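Peptide methionine sulfoxide reductase msrA/msrB (Neisseria gonorrhoeae, PDB 2H30) probably passes electrons, received from DsbD through its N-terminal thioredoxin domain, to linked reductase domains that repair methionine sulfoxide. Local coordinates at residues Lys93-Ala96 and Gly97-Tyr100. The protein carries 2 engineered substitutions. Sequence-based numbering, arbitrary orientation.
Sequences KWYA and GLNY
Leu98 packs both of its methyl groups on Trp94 and turns CD2 to Tyr95 as well, just past the end of the helix that carries both rings. CD1 lies over one face of the indole. Leu98 CD1 sits 4.1 Å from the centroid of the Trp94 six-membered ring, offset toward the rim, which makes a CH-pi contact. Leu98 CD2 is 3.8 Å from Trp94 CH2. It also meets Tyr95, where Leu98 CD2 is 4.0 Å from Tyr95 CD1, coming at that ring obliquely. Both aromatic side chains have CG anti to the backbone N and beside the carbonyl carbon (chi1 166° for Trp94 and -175° for Tyr95). This carries the rings on toward the residues after the helix, Trp94 to Leu98 and Tyr95 to Leu98 and Tyr100.

The backbone turns beneath this cluster. Gly97 N donates to Trp94 O at 3.1 Å, and Leu98 N donates to Tyr95 O at 2.9 Å. The second bond closes a type I beta turn from Tyr95 to Leu98.

The turn leads from helix 90-95 of the thioredoxin fold into the loop that runs to strand 105-107. The probable redox CxxC pair marks the start of helix 51-64, with Cys50 just before it and Cys53 within it. Leu57 of that helix touches both Leu98 and Tyr100. Lys86 makes a cation-pi contact with Trp94.

One water links Tyr95 OH to the Tyr100 backbone. Tyr95 OH donates to this water at 2.7 Å, which lies at the ring edge and in its plane. The water donates in turn to Tyr100 O at 2.7 Å. Tyr95 OH rests against Tyr100 CB at 3.7 Å, a van der Waals contact, at the edge of the Tyr100 ring and near its plane; the two side chains cross at about a right angle.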
ATOM      1  N   LYS A  93      -6.373  17.246  -0.209  1.00 19.83           N
ATOM      2  CA  LYS A  93      -6.830  18.262   0.725  1.00 20.85           C
ATOM      3  C   LYS A  93      -7.432  17.632   1.983  1.00 19.45           C
ATOM      4  O   LYS A  93      -7.107  18.049   3.068  1.00 22.06           O
ATOM      5  CB  LYS A  93      -7.838  19.200   0.035  1.00 22.24           C
ATOM      6  CG  LYS A  93      -8.233  20.366   0.952  1.00 28.62           C
ATOM      7  CD  LYS A  93      -7.021  21.006   1.701  1.00 36.93           C
ATOM      8  CE  LYS A  93      -5.804  21.346   0.770  1.00 41.95           C
ATOM      9  NZ  LYS A  93      -4.477  20.958   1.391  1.00 42.65           N
ATOM     10  N   TRP A  94      -8.232  16.603   1.792  1.00 19.38           N
ATOM     11  CA  TRP A  94      -8.825  15.842   2.908  1.00 18.20           C
ATOM     12  C   TRP A  94      -7.680  15.170   3.682  1.00 17.34           C
ATOM     13  O   TRP A  94      -7.601  15.236   4.910  1.00 17.89           O
ATOM     14  CB  TRP A  94      -9.811  14.804   2.364  1.00 17.86           C
ATOM     15  CG  TRP A  94     -10.158  13.814   3.433  1.00 18.04           C
ATOM     16  CD1 TRP A  94     -11.022  13.985   4.490  1.00 20.73           C
ATOM     17  CD2 TRP A  94      -9.540  12.535   3.614  1.00 17.93           C
ATOM     18  NE1 TRP A  94     -11.045  12.847   5.276  1.00 20.14           N
ATOM     19  CE2 TRP A  94     -10.122  11.956   4.776  1.00 19.06           C
ATOM     20  CE3 TRP A  94      -8.560  11.814   2.892  1.00 17.98           C
ATOM     21  CZ2 TRP A  94      -9.760  10.687   5.250  1.00 17.96           C
ATOM     22  CZ3 TRP A  94      -8.198  10.541   3.362  1.00 17.92           C
ATOM     23  CH2 TRP A  94      -8.788  10.000   4.538  1.00 17.51           C
ATOM     24  N   TYR A  95      -6.785  14.493   2.949  1.00 17.08           N
ATOM     25  CA  TYR A  95      -5.758  13.722   3.647  1.00 17.12           C
ATOM     26  C   TYR A  95      -4.773  14.568   4.435  1.00 18.00           C
ATOM     27  O   TYR A  95      -4.230  14.158   5.463  1.00 17.28           O
ATOM     28  CB  TYR A  95      -5.052  12.791   2.658  1.00 16.59           C
ATOM     29  CG  TYR A  95      -4.062  11.868   3.350  1.00 15.58           C
ATOM     30  CD1 TYR A  95      -4.531  10.900   4.246  1.00 16.77           C
ATOM     31  CD2 TYR A  95      -2.711  12.062   3.227  1.00 16.68           C
ATOM     32  CE1 TYR A  95      -3.648  10.090   4.915  1.00 16.36           C
ATOM     33  CE2 TYR A  95      -1.794  11.258   3.937  1.00 16.04           C
ATOM     34  CZ  TYR A  95      -2.299  10.273   4.748  1.00 16.07           C
ATOM     35  OH  TYR A  95      -1.425   9.491   5.451  1.00 19.37           O
ATOM     36  N   ALA A  96      -4.556  15.819   3.982  1.00 18.46           N
ATOM     37  CA  ALA A  96      -3.658  16.714   4.698  1.00 21.89           C
ATOM     38  C   ALA A  96      -4.149  17.007   6.135  1.00 22.66           C
ATOM     39  O   ALA A  96      -3.357  17.355   6.990  1.00 24.11           O
ATOM     40  CB  ALA A  96      -3.459  18.016   3.893  1.00 23.36           C
ATOM     41  N   GLY A  97      -5.443  16.803   6.413  1.00 21.47           N
ATOM     42  CA  GLY A  97      -5.939  16.925   7.794  1.00 21.18           C
ATOM     43  C   GLY A  97      -5.615  15.777   8.746  1.00 22.06           C
ATOM     44  O   GLY A  97      -5.858  15.875   9.951  1.00 21.69           O
ATOM     45  N   LEU A  98      -5.171  14.652   8.178  1.00 19.99           N
ATOM     46  CA  LEU A  98      -4.775  13.506   8.992  1.00 19.27           C
ATOM     47  C   LEU A  98      -3.302  13.629   9.322  1.00 20.14           C
ATOM     48  O   LEU A  98      -2.544  14.381   8.641  1.00 21.82           O
ATOM     49  CB  LEU A  98      -5.050  12.216   8.216  1.00 19.37           C
ATOM     50  CG  LEU A  98      -6.531  11.721   8.203  1.00 21.44           C
ATOM     51  CD1 LEU A  98      -7.565  12.671   7.578  1.00 26.32           C
ATOM     52  CD2 LEU A  98      -6.634  10.307   7.631  1.00 19.79           C
ATOM     53  N   ASN A  99      -2.854  12.933  10.353  1.00 18.26           N
ATOM     54  CA  ASN A  99      -1.485  13.096  10.757  1.00 18.11           C
ATOM     55  C   ASN A  99      -0.680  11.794  10.817  1.00 18.00           C
ATOM     56  O   ASN A  99      -0.518  11.174  11.890  1.00 18.15           O
ATOM     57  CB  ASN A  99      -1.435  13.818  12.096  1.00 20.39           C
ATOM     58  CG  ASN A  99      -0.018  14.087  12.569  1.00 24.81           C
ATOM     59  OD1 ASN A  99       0.297  13.853  13.731  1.00 32.85           O
ATOM     60  ND2 ASN A  99       0.821  14.569  11.689  1.00 24.13           N
ATOM     61  N   TYR A 100      -0.179  11.389   9.638  1.00 17.80           N
ATOM     62  CA  TYR A 100       0.680  10.194   9.541  1.00 16.99           C
ATOM     63  C   TYR A 100       1.918  10.527   8.728  1.00 17.20           C
ATOM     64  O   TYR A 100       2.090  10.005   7.619  1.00 18.56           O
ATOM     65  CB  TYR A 100      -0.099   9.013   8.897  1.00 16.90           C
ATOM     66  CG  TYR A 100      -1.284   8.660   9.787  1.00 14.31           C
ATOM     67  CD1 TYR A 100      -1.099   7.990  10.986  1.00 17.22           C
ATOM     68  CD2 TYR A 100      -2.573   9.089   9.445  1.00 17.10           C
ATOM     69  CE1 TYR A 100      -2.198   7.744  11.845  1.00 16.61           C
ATOM     70  CE2 TYR A 100      -3.673   8.827  10.295  1.00 17.67           C
ATOM     71  CZ  TYR A 100      -3.462   8.178  11.469  1.00 16.79           C
ATOM     72  OH  TYR A 100      -4.478   7.898  12.373  1.00 18.04           O
TER
HETATM   73  O   HOH W   1       1.109  10.176   5.070  1.00 20.13           O